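Local coordinates for putative uronate isomerase (Thermotoga maritima, PDB 4NAR), which is of uncertain function but belongs to the lactate racemase (LarA-like) family and may interconvert the stereoisomers of a hydroxy acid, at residues 150-154 and 256-260; 194-200 and 249-253; 4-10 and 233-239; 225-229 and 414-418. All coordinates share one frame; numbering follows the deposited sequence.

Interaction 1: residues 150-154 and 256-260. With SO4 (sulfate ion), chain C; ACT (acetate ion), chain E.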
loop_
_atom_site.group_PDB
_atom_site.type_symbol
_atom_site.label_atom_id
_atom_site.label_comp_id
_atom_site.label_asym_id
_atom_site.label_seq_id
_atom_site.Cartn_x
_atom_site.Cartn_y
_atom_site.Cartn_z
ATOM N N GLY A 150 -8.665 -0.254 3.350
ATOM C CA GLY A 150 -8.227 -0.817 4.615
ATOM C C GLY A 150 -7.063 -0.050 5.212
ATOM O O GLY A 150 -6.163 0.422 4.476
ATOM N N THR A 151 -7.062 0.052 6.546
ATOM C CA THR A 151 -6.101 0.918 7.235
ATOM C C THR A 151 -5.108 0.150 8.103
ATOM O O THR A 151 -5.494 -0.631 8.989
ATOM C CB THR A 151 -6.803 2.018 8.073
ATOM O OG1 THR A 151 -7.535 2.899 7.204
ATOM C CG2 THR A 151 -5.789 2.818 8.881
ATOM N N VAL A 152 -3.828 0.418 7.846
ATOM C CA VAL A 152 -2.716 -0.298 8.450
ATOM C C VAL A 152 -1.515 0.655 8.370
ATOM O O VAL A 152 -1.495 1.553 7.528
ATOM C CB VAL A 152 -2.490 -1.629 7.665
ATOM C CG1 VAL A 152 -1.016 -1.920 7.408
ATOM C CG2 VAL A 152 -3.165 -2.800 8.378
ATOM N N PRO A 153 -0.526 0.507 9.267
ATOM C CA PRO A 153 0.606 1.442 9.169
ATOM C C PRO A 153 1.341 1.249 7.847
ATOM O O PRO A 153 1.501 0.107 7.415
ATOM C CB PRO A 153 1.511 1.030 10.329
ATOM C CG PRO A 153 0.625 0.255 11.262
ATOM C CD PRO A 153 -0.383 -0.428 10.398
ATOM N N HIS A 154 1.778 2.339 7.218
ATOM C CA HIS A 154 2.327 2.259 5.874
ATOM C C HIS A 154 3.585 3.102 5.708
ATOM O O HIS A 154 3.663 4.241 6.211
ATOM C CB HIS A 154 1.265 2.678 4.859
ATOM C CG HIS A 154 1.581 2.283 3.443
ATOM N ND1 HIS A 154 2.365 3.055 2.609
ATOM C CD2 HIS A 154 1.188 1.212 2.710
ATOM C CE1 HIS A 154 2.447 2.470 1.422
ATOM N NE2 HIS A 154 1.744 1.353 1.458
ATOM N N SER A 256 -6.062 1.418 14.454
ATOM C CA SER A 256 -4.839 0.795 13.934
ATOM C C SER A 256 -3.597 1.089 14.790
ATOM O O SER A 256 -2.777 0.198 15.030
ATOM C CB SER A 256 -4.584 1.214 12.479
ATOM O OG SER A 256 -3.207 1.070 12.132
ATOM N N SER A 257 -3.465 2.321 15.269
ATOM C CA SER A 257 -2.304 2.668 16.086
ATOM C C SER A 257 -2.263 1.916 17.436
ATOM O O SER A 257 -1.215 1.827 18.070
ATOM C CB SER A 257 -2.199 4.188 16.286
ATOM O OG SER A 257 -3.278 4.682 17.071
ATOM N N GLN A 258 -3.395 1.360 17.858
ATOM C CA GLN A 258 -3.465 0.631 19.121
ATOM C C GLN A 258 -3.323 -0.862 18.875
ATOM O O GLN A 258 -2.974 -1.617 19.774
ATOM C CB GLN A 258 -4.813 0.861 19.802
ATOM C CG GLN A 258 -5.043 2.250 20.403
ATOM C CD GLN A 258 -6.455 2.383 20.977
ATOM O OE1 GLN A 258 -7.404 2.743 20.261
ATOM N NE2 GLN A 258 -6.604 2.073 22.270
ATOM N N LEU A 259 -3.613 -1.284 17.651
ATOM C CA LEU A 259 -3.686 -2.700 17.328
ATOM C C LEU A 259 -2.474 -3.190 16.523
ATOM O O LEU A 259 -2.092 -4.369 16.604
ATOM C CB LEU A 259 -4.960 -2.951 16.529
ATOM C CG LEU A 259 -6.209 -3.538 17.198
ATOM C CD1 LEU A 259 -6.495 -2.901 18.547
ATOM C CD2 LEU A 259 -7.391 -3.385 16.266
ATOM N N HIS A 260 -1.870 -2.299 15.741
ATOM C CA HIS A 260 -0.869 -2.741 14.764
ATOM C C HIS A 260 0.596 -2.454 15.126
ATOM O O HIS A 260 1.498 -2.638 14.304
ATOM C CB HIS A 260 -1.209 -2.190 13.377
ATOM C CG HIS A 260 -2.520 -2.674 12.841
ATOM N ND1 HIS A 260 -3.326 -1.902 12.029
ATOM C CD2 HIS A 260 -3.161 -3.861 12.981
ATOM C CE1 HIS A 260 -4.400 -2.589 11.690
ATOM N NE2 HIS A 260 -4.323 -3.784 12.257
HETATM S S SO4 C . 0.106 -1.175 -0.269
HETATM O O1 SO4 C . -0.874 -0.263 0.357
HETATM O O2 SO4 C . -0.473 -1.750 -1.497
HETATM O O3 SO4 C . 1.361 -0.491 -0.624
HETATM O O4 SO4 C . 0.384 -2.244 0.696
HETATM C C ACT E . -5.796 1.120 0.363
HETATM O O ACT E . -4.911 1.749 0.970
HETATM O OXT ACT E . -6.806 0.869 1.045
HETATM C CH3 ACT E . -5.632 0.707 -1.076
#
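His260 and Ser256, at the C-terminal end of helix 241-259, pack against the backbone and side chains of Thr151, Val152 and Pro153. No hydrogen bond joins the two segments, so the contact rests on van der Waals packing, 196 Å² of surface in all. The side chains of Pro153 and His260 cross at about a right angle, and Pro153 CD lies 3.6 Å from both His260 CB and Ser256 OG. The Val152 side chain also crosses His260 at about a right angle, Val152 CG2 coming within 3.5 Å of His260 CE1, neither over the ring face nor at its edge. At the edge of the imidazole, near its plane, Thr151 O stands 3.5 Å from His260 CE1.

The polar atoms of the helix end are bonded along their own segment and to the sheet beside it. Ser256 OG and His260 ND1 share a hydrogen bond of 3.0 Å, while His260 NE2 bonds to Tyr225 O; with both ring nitrogens engaged, the rotation of the imidazole is fixed. Ser256 O takes the N-H groups of both Leu259 and His260, and His260 is the first residue to leave helical geometry.

The segment 150-154 runs on from the central strand 144-150 of the seven-stranded mixed sheet into the short strand 153-154, and in the crystal it lies beside a bound sulfate and acetate. His154, its CG anti to the backbone N (chi1 -164°), sends NE2 to sulfate O3 at 2.8 Å in a nearly straight bond (177°). Gly150 N donates to acetate OXT at 3.2 Å. Arg41 reaches both ions, and Lys164 also bonds the sulfate; both anions probably come from the crystallisation liquor.

Interaction 2: residues 194-200 and 249-253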
loop_
_atom_site.group_PDB
_atom_site.type_symbol
_atom_site.label_atom_id
_atom_site.label_comp_id
_atom_site.label_asym_id
_atom_site.label_seq_id
_atom_site.Cartn_x
_atom_site.Cartn_y
_atom_site.Cartn_z
ATOM N N THR A 194 2.312 7.590 11.226
ATOM C CA THR A 194 1.819 8.935 11.537
ATOM C C THR A 194 0.560 9.217 10.717
ATOM O O THR A 194 0.509 8.895 9.530
ATOM C CB THR A 194 2.861 10.021 11.186
ATOM O OG1 THR A 194 3.143 9.976 9.775
ATOM C CG2 THR A 194 4.152 9.824 11.980
ATOM N N VAL A 195 -0.449 9.824 11.341
ATOM C CA VAL A 195 -1.692 10.146 10.649
ATOM C C VAL A 195 -1.470 11.165 9.524
ATOM O O VAL A 195 -2.002 11.010 8.421
ATOM C CB VAL A 195 -2.775 10.672 11.635
ATOM C CG1 VAL A 195 -4.043 11.116 10.871
ATOM C CG2 VAL A 195 -3.112 9.592 12.679
ATOM N N ASP A 196 -0.670 12.190 9.810
ATOM C CA ASP A 196 -0.458 13.307 8.886
ATOM C C ASP A 196 1.031 13.378 8.503
ATOM O O ASP A 196 1.897 13.041 9.320
ATOM C CB ASP A 196 -0.912 14.615 9.550
ATOM C CG ASP A 196 -0.888 15.811 8.590
ATOM O OD1 ASP A 196 -0.971 16.969 9.079
ATOM O OD2 ASP A 196 -0.801 15.602 7.352
ATOM N N ASN A 197 1.313 13.812 7.273
ATOM C CA ASN A 197 2.658 13.772 6.691
ATOM C C ASN A 197 2.591 14.275 5.243
ATOM O O ASN A 197 1.484 14.496 4.717
ATOM C CB ASN A 197 3.203 12.342 6.736
ATOM C CG ASN A 197 2.258 11.349 6.099
ATOM O OD1 ASN A 197 2.052 11.355 4.872
ATOM N ND2 ASN A 197 1.664 10.487 6.931
ATOM N N PRO A 198 3.755 14.468 4.585
ATOM C CA PRO A 198 3.681 15.094 3.250
ATOM C C PRO A 198 2.843 14.343 2.203
ATOM O O PRO A 198 2.088 14.993 1.467
ATOM C CB PRO A 198 5.149 15.133 2.792
ATOM C CG PRO A 198 5.942 15.138 4.068
ATOM C CD PRO A 198 5.153 14.297 5.037
ATOM N N ALA A 199 3.003 13.021 2.113
ATOM C CA ALA A 199 2.274 12.216 1.119
ATOM C C ALA A 199 0.765 12.297 1.346
ATOM O O ALA A 199 -0.024 12.386 0.399
ATOM C CB ALA A 199 2.723 10.758 1.163
ATOM N N ARG A 200 0.377 12.257 2.614
ATOM C CA ARG A 200 -1.015 12.372 3.002
ATOM C C ARG A 200 -1.555 13.788 2.606
ATOM O O ARG A 200 -2.677 13.927 2.096
ATOM C CB ARG A 200 -1.103 12.068 4.505
ATOM C CG ARG A 200 -2.272 11.220 4.972
ATOM C CD ARG A 200 -2.235 9.745 4.519
ATOM N NE ARG A 200 -3.549 9.409 3.978
ATOM C CZ ARG A 200 -4.064 8.192 3.802
ATOM N NH1 ARG A 200 -3.409 7.080 4.127
ATOM N NH2 ARG A 200 -5.280 8.105 3.274
ATOM N N TYR A 249 -10.914 7.720 7.852
ATOM C CA TYR A 249 -9.455 7.499 7.916
ATOM C C TYR A 249 -8.858 7.845 9.279
ATOM O O TYR A 249 -7.977 7.133 9.774
ATOM C CB TYR A 249 -8.723 8.306 6.828
ATOM C CG TYR A 249 -7.206 8.350 6.958
ATOM C CD1 TYR A 249 -6.434 7.231 6.686
ATOM C CD2 TYR A 249 -6.557 9.512 7.350
ATOM C CE1 TYR A 249 -5.049 7.266 6.798
ATOM C CE2 TYR A 249 -5.169 9.564 7.468
ATOM C CZ TYR A 249 -4.418 8.441 7.187
ATOM O OH TYR A 249 -3.038 8.493 7.302
ATOM N N GLU A 250 -9.314 8.947 9.873
ATOM C CA GLU A 250 -8.789 9.376 11.170
ATOM C C GLU A 250 -9.207 8.419 12.287
ATOM O O GLU A 250 -8.407 8.063 13.164
ATOM C CB GLU A 250 -9.208 10.811 11.486
ATOM C CG GLU A 250 -8.269 11.822 10.872
ATOM C CD GLU A 250 -8.899 13.202 10.690
ATOM O OE1 GLU A 250 -10.126 13.359 10.941
ATOM O OE2 GLU A 250 -8.154 14.132 10.291
ATOM N N LYS A 251 -10.463 7.996 12.248
ATOM C CA LYS A 251 -10.929 7.004 13.193
ATOM C C LYS A 251 -10.147 5.717 12.998
ATOM O O LYS A 251 -9.689 5.112 13.977
ATOM C CB LYS A 251 -12.423 6.753 13.022
ATOM C CG LYS A 251 -13.280 7.495 14.046
ATOM C CD LYS A 251 -14.143 8.578 13.373
ATOM C CE LYS A 251 -15.404 8.914 14.197
ATOM N NZ LYS A 251 -16.394 9.732 13.401
ATOM N N ALA A 252 -10.003 5.304 11.737
ATOM C CA ALA A 252 -9.261 4.092 11.400
ATOM C C ALA A 252 -7.857 4.107 11.997
ATOM O O ALA A 252 -7.429 3.130 12.614
ATOM C CB ALA A 252 -9.176 3.919 9.896
ATOM N N CYS A 253 -7.148 5.218 11.813
ATOM C CA CYS A 253 -5.767 5.334 12.282
ATOM C C CYS A 253 -5.635 5.216 13.808
ATOM O O CYS A 253 -4.661 4.638 14.319
ATOM C CB CYS A 253 -5.172 6.664 11.825
ATOM S SG CYS A 253 -4.860 6.762 10.049
#
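The N-terminal start of helix 198-213 and the loop leading into it dock on helix 241-259 through Tyr249, whose ring lies between the guanidinium of Arg200 and the sulfur of Cys253. The guanidinium covers one ring face in a cation-pi stack, with Arg200 CZ 3.7 Å from the Tyr249 centroid and the planes 27° apart. It is displaced toward the hydroxyl side, placing Arg200 NH1 3.1 Å from Tyr249 CE1. Bends at chi2 and chi3 turn the arginine chain over the ring, and its NH2 is bonded to Gly161 O. On the opposite face, near the rim, sits Cys253 SG.

At the ring edge, Tyr249 OH donates to Val195 O at 2.9 Å, the donor tilted 16° from the carbonyl plane. The two methyls of Val195 part company: CG1 packs against Tyr249 CE2 at 3.9 Å, whereas CG2 meets Cys253 CB at 3.7 Å. Asn197 is the N-cap of helix 198-213, its OD1 accepting from Arg200 N at 3.0 Å, so the cap also positions the backbone of the stacking arginine. Arg200 NE and NH1, each 3.5 Å from Tyr249 OH, have poor angles for a bond; the guanidinium uses the ring face instead, an interaction that probably helps to stabilise its buried positive charge.

Interaction 3: residues 4-10 and 233-239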
loop_
_atom_site.group_PDB
_atom_site.type_symbol
_atom_site.label_atom_id
_atom_site.label_comp_id
_atom_site.label_asym_id
_atom_site.label_seq_id
_atom_site.Cartn_x
_atom_site.Cartn_y
_atom_site.Cartn_z
ATOM N N TYR A 4 -20.172 3.100 10.876
ATOM C CA TYR A 4 -19.098 3.084 11.875
ATOM C C TYR A 4 -19.256 1.933 12.900
ATOM O O TYR A 4 -19.570 2.169 14.082
ATOM C CB TYR A 4 -18.990 4.454 12.579
ATOM C CG TYR A 4 -18.280 5.545 11.775
ATOM C CD1 TYR A 4 -17.087 6.107 12.231
ATOM C CD2 TYR A 4 -18.799 6.021 10.571
ATOM C CE1 TYR A 4 -16.424 7.116 11.502
ATOM C CE2 TYR A 4 -18.143 7.036 9.835
ATOM C CZ TYR A 4 -16.956 7.580 10.307
ATOM O OH TYR A 4 -16.307 8.583 9.595
ATOM N N LEU A 5 -19.018 0.699 12.443
ATOM C CA LEU A 5 -19.199 -0.509 13.257
ATOM C C LEU A 5 -17.899 -1.013 13.893
ATOM O O LEU A 5 -16.816 -0.852 13.319
ATOM C CB LEU A 5 -19.764 -1.609 12.374
ATOM C CG LEU A 5 -20.863 -1.048 11.473
ATOM C CD1 LEU A 5 -20.534 -1.313 10.003
ATOM C CD2 LEU A 5 -22.228 -1.627 11.858
ATOM N N GLU A 6 -18.007 -1.645 15.060
ATOM C CA GLU A 6 -16.840 -2.168 15.778
ATOM C C GLU A 6 -17.166 -3.488 16.521
ATOM O O GLU A 6 -18.286 -3.692 16.989
ATOM C CB GLU A 6 -16.286 -1.107 16.751
ATOM C CG GLU A 6 -15.532 0.050 16.077
ATOM C CD GLU A 6 -15.378 1.287 16.972
ATOM O OE1 GLU A 6 -16.090 1.376 18.000
ATOM O OE2 GLU A 6 -14.544 2.172 16.646
ATOM N N GLY A 7 -16.183 -4.379 16.616
ATOM C CA GLY A 7 -16.321 -5.622 17.360
ATOM C C GLY A 7 -14.962 -6.292 17.553
ATOM O O GLY A 7 -13.931 -5.862 16.987
ATOM N N ASP A 8 -14.950 -7.333 18.377
ATOM C CA ASP A 8 -13.767 -8.167 18.540
ATOM C C ASP A 8 -14.274 -9.579 18.799
ATOM O O ASP A 8 -14.486 -9.963 19.951
ATOM C CB ASP A 8 -12.893 -7.657 19.691
ATOM C CG ASP A 8 -11.519 -8.356 19.767
ATOM O OD1 ASP A 8 -11.200 -9.253 18.933
ATOM O OD2 ASP A 8 -10.734 -7.979 20.675
ATOM N N PRO A 9 -14.527 -10.339 17.716
ATOM C CA PRO A 9 -14.378 -9.819 16.345
ATOM C C PRO A 9 -15.630 -9.081 15.844
ATOM O O PRO A 9 -16.728 -9.302 16.375
ATOM C CB PRO A 9 -14.154 -11.086 15.516
ATOM C CG PRO A 9 -14.945 -12.159 16.275
ATOM C CD PRO A 9 -14.820 -11.788 17.747
ATOM N N LEU A 10 -15.460 -8.206 14.850
ATOM C CA LEU A 10 -16.595 -7.594 14.164
ATOM C C LEU A 10 -17.237 -8.675 13.298
ATOM O O LEU A 10 -16.538 -9.368 12.547
ATOM C CB LEU A 10 -16.133 -6.428 13.296
ATOM C CG LEU A 10 -17.164 -5.860 12.327
ATOM C CD1 LEU A 10 -18.294 -5.210 13.101
ATOM C CD2 LEU A 10 -16.505 -4.869 11.363
ATOM N N PRO A 233 -11.652 -9.313 11.601
ATOM C CA PRO A 233 -12.230 -7.980 11.379
ATOM C C PRO A 233 -12.435 -7.277 12.724
ATOM O O PRO A 233 -12.818 -7.928 13.704
ATOM C CB PRO A 233 -13.588 -8.280 10.734
ATOM C CG PRO A 233 -13.437 -9.639 10.120
ATOM C CD PRO A 233 -12.474 -10.393 11.026
ATOM N N ARG A 234 -12.190 -5.973 12.778
ATOM C CA ARG A 234 -12.289 -5.244 14.035
ATOM C C ARG A 234 -13.139 -3.975 13.918
ATOM O O ARG A 234 -13.699 -3.499 14.913
ATOM C CB ARG A 234 -10.887 -4.901 14.527
ATOM C CG ARG A 234 -10.052 -6.141 14.894
ATOM C CD ARG A 234 -10.641 -6.907 16.120
ATOM N NE ARG A 234 -11.007 -5.964 17.179
ATOM C CZ ARG A 234 -10.163 -5.529 18.112
ATOM N NH1 ARG A 234 -8.916 -5.986 18.140
ATOM N NH2 ARG A 234 -10.562 -4.644 19.025
ATOM N N ALA A 235 -13.223 -3.421 12.707
ATOM C CA ALA A 235 -14.038 -2.227 12.470
ATOM C C ALA A 235 -14.275 -1.978 10.992
ATOM O O ALA A 235 -13.415 -2.265 10.156
ATOM C CB ALA A 235 -13.399 -0.988 13.096
ATOM N N LEU A 236 -15.446 -1.425 10.693
ATOM C CA LEU A 236 -15.795 -0.985 9.352
ATOM C C LEU A 236 -16.377 0.421 9.493
ATOM O O LEU A 236 -17.509 0.588 9.968
ATOM C CB LEU A 236 -16.837 -1.931 8.735
ATOM C CG LEU A 236 -16.781 -2.219 7.225
ATOM C CD1 LEU A 236 -18.193 -2.371 6.630
ATOM C CD2 LEU A 236 -15.971 -1.179 6.443
ATOM N N TYR A 237 -15.601 1.436 9.124
ATOM C CA TYR A 237 -16.070 2.810 9.249
ATOM C C TYR A 237 -16.652 3.277 7.916
ATOM O O TYR A 237 -15.916 3.487 6.937
ATOM C CB TYR A 237 -14.939 3.721 9.726
ATOM C CG TYR A 237 -14.426 3.346 11.094
ATOM C CD1 TYR A 237 -15.307 3.003 12.116
ATOM C CD2 TYR A 237 -13.062 3.319 11.370
ATOM C CE1 TYR A 237 -14.846 2.650 13.385
ATOM C CE2 TYR A 237 -12.589 2.963 12.629
ATOM C CZ TYR A 237 -13.489 2.632 13.638
ATOM O OH TYR A 237 -13.038 2.282 14.901
ATOM N N ILE A 238 -17.973 3.430 7.875
ATOM C CA ILE A 238 -18.669 3.784 6.645
ATOM C C ILE A 238 -19.003 5.272 6.645
ATOM O O ILE A 238 -19.575 5.776 7.607
ATOM C CB ILE A 238 -19.970 2.969 6.497
ATOM C CG1 ILE A 238 -19.673 1.467 6.647
ATOM C CG2 ILE A 238 -20.664 3.295 5.169
ATOM C CD1 ILE A 238 -20.845 0.539 6.304
ATOM N N ASP A 239 -18.656 5.978 5.573
ATOM C CA ASP A 239 -18.899 7.406 5.526
ATOM C C ASP A 239 -19.022 7.879 4.084
ATOM O O ASP A 239 -18.875 7.084 3.147
ATOM C CB ASP A 239 -17.790 8.143 6.266
ATOM C CG ASP A 239 -18.226 9.514 6.762
ATOM O OD1 ASP A 239 -19.191 10.088 6.179
ATOM O OD2 ASP A 239 -17.592 10.023 7.718
#
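Leu5 and Leu236 form an antiparallel hydrogen-bonded pair, Leu5 N reaching Leu236 O at 2.9 Å and Leu236 N returning to Leu5 O at 3.0 Å. The tightly packed part of the contact is built on these paired strands, with Leu10, Leu236, Ala235 and Tyr237 all buried. The side chains of Leu5 and Leu236 lie side by side, pointing the same way, with Leu5 CD1 4.0 Å from Leu236 CB, and Leu10 CD2 approaches the same CB. Helix 12-24 touches this layer through Ile15 and Leu19. Tyr237 CB sits over one face of the Tyr4 ring as a CH-pi contact, 4.1 Å from the centroid, while Tyr4 OH donates to Asp239 OD2 at 2.7 Å; that carboxylate also pairs with Arg247.

The loose, solvent side is at the exposed Glu6, Asp8 and Pro9. Tyr237 OH is directed at Glu6 OE2, though the modelled separation is too short to be trusted in detail. Past strand 5-6 the backbone stays bonded, Gly7 N to Arg234 O at 3.1 Å and Leu10 N to Pro233 O at 2.9 Å. Arg234 NE donates in the carbonyl plane, on a lone pair, to Gly7 O at 2.9 Å. Asp8 lies flat on the guanidinium, planes 6° apart, in a long salt bridge made through charge alone, while Glu226 is the firmer partner of Arg234.

Strand 5-6 is thereby added antiparallel to strand 231-240 as an edge of the mixed sheet, and Arg234 and Ala235, both facing Val224 of the next strand, make a classic beta bulge.

Interaction 4: residues 225-229 and 414-418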
loop_
_atom_site.group_PDB
_atom_site.type_symbol
_atom_site.label_atom_id
_atom_site.label_comp_id
_atom_site.label_asym_id
_atom_site.label_seq_id
_atom_site.Cartn_x
_atom_site.Cartn_y
_atom_site.Cartn_z
ATOM N N TYR A 225 -8.478 -4.359 10.812
ATOM C CA TYR A 225 -8.466 -5.769 11.170
ATOM C C TYR A 225 -7.122 -6.187 11.755
ATOM O O TYR A 225 -6.105 -5.497 11.611
ATOM C CB TYR A 225 -8.757 -6.635 9.943
ATOM C CG TYR A 225 -7.952 -6.173 8.755
ATOM C CD1 TYR A 225 -8.461 -5.208 7.896
ATOM C CD2 TYR A 225 -6.668 -6.672 8.504
ATOM C CE1 TYR A 225 -7.720 -4.746 6.812
ATOM C CE2 TYR A 225 -5.919 -6.219 7.411
ATOM C CZ TYR A 225 -6.452 -5.252 6.575
ATOM O OH TYR A 225 -5.742 -4.781 5.487
ATOM N N GLU A 226 -7.134 -7.341 12.414
ATOM C CA GLU A 226 -5.904 -7.997 12.826
ATOM C C GLU A 226 -5.651 -9.193 11.926
ATOM O O GLU A 226 -6.585 -9.750 11.334
ATOM C CB GLU A 226 -5.999 -8.469 14.270
ATOM C CG GLU A 226 -6.008 -7.345 15.268
ATOM C CD GLU A 226 -6.759 -7.722 16.526
ATOM O OE1 GLU A 226 -7.357 -8.828 16.558
ATOM O OE2 GLU A 226 -6.753 -6.910 17.477
ATOM N N GLU A 227 -4.382 -9.579 11.829
ATOM C CA GLU A 227 -4.018 -10.815 11.158
ATOM C C GLU A 227 -3.153 -11.660 12.084
ATOM O O GLU A 227 -2.025 -11.277 12.417
ATOM C CB GLU A 227 -3.276 -10.537 9.851
ATOM C CG GLU A 227 -2.835 -11.809 9.159
ATOM C CD GLU A 227 -2.574 -11.600 7.681
ATOM O OE1 GLU A 227 -2.633 -10.425 7.229
ATOM O OE2 GLU A 227 -2.319 -12.614 6.981
ATOM N N GLU A 228 -3.685 -12.797 12.518
ATOM C CA GLU A 228 -2.900 -13.719 13.330
ATOM C C GLU A 228 -2.570 -14.958 12.495
ATOM O O GLU A 228 -1.454 -15.101 11.974
ATOM C CB GLU A 228 -3.663 -14.099 14.601
ATOM C CG GLU A 228 -3.877 -12.933 15.566
ATOM C CD GLU A 228 -4.295 -13.398 16.960
ATOM O OE1 GLU A 228 -5.477 -13.196 17.318
ATOM O OE2 GLU A 228 -3.444 -13.965 17.695
ATOM N N GLU A 229 -3.548 -15.850 12.380
ATOM C CA GLU A 229 -3.464 -16.950 11.436
ATOM C C GLU A 229 -4.546 -16.747 10.390
ATOM O O GLU A 229 -4.430 -17.205 9.257
ATOM C CB GLU A 229 -3.626 -18.291 12.149
ATOM C CG GLU A 229 -2.526 -18.552 13.162
ATOM C CD GLU A 229 -2.205 -20.026 13.285
ATOM O OE1 GLU A 229 -2.995 -20.847 12.734
ATOM O OE2 GLU A 229 -1.168 -20.353 13.928
ATOM N N PRO A 414 2.661 -13.057 10.978
ATOM C CA PRO A 414 2.966 -12.941 9.543
ATOM C C PRO A 414 3.889 -11.752 9.241
ATOM O O PRO A 414 3.794 -10.675 9.857
ATOM C CB PRO A 414 1.589 -12.718 8.910
ATOM C CG PRO A 414 0.823 -11.967 9.984
ATOM C CD PRO A 414 1.319 -12.532 11.306
ATOM N N GLY A 415 4.779 -11.946 8.279
ATOM C CA GLY A 415 5.802 -10.950 8.029
ATOM C C GLY A 415 5.322 -9.704 7.309
ATOM O O GLY A 415 4.435 -9.757 6.435
ATOM N N GLY A 416 5.930 -8.576 7.671
ATOM C CA GLY A 416 5.673 -7.317 6.999
ATOM C C GLY A 416 4.334 -6.687 7.336
ATOM O O GLY A 416 3.931 -5.718 6.693
ATOM N N LYS A 417 3.640 -7.232 8.333
ATOM C CA LYS A 417 2.312 -6.738 8.692
ATOM C C LYS A 417 2.374 -5.704 9.820
ATOM O O LYS A 417 1.982 -4.554 9.634
ATOM C CB LYS A 417 1.375 -7.897 9.063
ATOM C CG LYS A 417 1.095 -8.898 7.913
ATOM C CD LYS A 417 0.484 -8.195 6.704
ATOM C CE LYS A 417 0.530 -9.079 5.458
ATOM N NZ LYS A 417 -0.366 -10.267 5.494
ATOM N N TYR A 418 2.889 -6.118 10.976
ATOM C CA TYR A 418 2.943 -5.263 12.171
ATOM C C TYR A 418 4.126 -4.302 12.211
ATOM O O TYR A 418 5.224 -4.654 11.775
ATOM C CB TYR A 418 2.949 -6.133 13.431
ATOM C CG TYR A 418 1.619 -6.790 13.627
ATOM C CD1 TYR A 418 1.282 -7.925 12.907
ATOM C CD2 TYR A 418 0.662 -6.243 14.482
ATOM C CE1 TYR A 418 0.043 -8.525 13.051
ATOM C CE2 TYR A 418 -0.589 -6.838 14.637
ATOM C CZ TYR A 418 -0.890 -7.982 13.914
ATOM O OH TYR A 418 -2.123 -8.587 14.041
#
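The ring of Tyr418 turns its edge to strand 217-227: Glu227 O lies near the ring plane, and Tyr418 OH donates to it at 3.1 Å. The bond arrives from above the carbonyl plane of Glu227, 55° out of it, so it uses no lone-pair direction. Tyr418 also has Lys262 as a cation-pi partner, and Glu226 CB rests 3.9 Å from Tyr418 OH. The carboxylate of Glu227, the other flat group, is approached from above its plane, Lys417 NZ standing 42° out of it and 2.9 Å from Glu227 OE1 in a hydrogen-bonded salt bridge.

These contacts join the end of a strand in the seven-stranded mixed sheet to the loop between strands 409-412 and 419-422, the first of which is an edge of the separate parallel sheet. The contact is therefore a bridge between the two sheet systems.

With CG anti to the backbone N (chi1 178°) and the chain extended beyond it, Glu227 reaches out to the loop. Bends at chi2 and chi4 of Lys417 bring its ammonium to the carboxylate; Glu278 is a second acidic partner, so the lysine probably balances two negative charges. Pro414, which follows a cis peptide bond, packs beside the glutamate stem: its CG is 3.8 Å from Glu227 CG, and Pro414 CD lies 3.7 Å from Glu227 O.

Interactions 1 and 2 both use helix 241-259, their centres about 10 Å apart, and Thr151 OG1 packs on Ala252 CB at 3.3 Å. Interactions 3 and 4 share the mixed sheet, in which strands 231-240 and 217-227 are neighbours; their centres lie about 17 Å apart, with the Glu226-Arg234 pair as the link. The His260-Tyr225 pair likewise joins interaction 1 to interaction 4. Along the chain the segments run 4-10, 150-154, 194-200, 225-229, 233-239, 249-253, 256-260 and 414-418. Helix 241-259 packs on the sheet, its side chains touching strand 217-227, and interaction 4 reaches from that strand to the C-terminal loop, tying the mixed sheet to the parallel one.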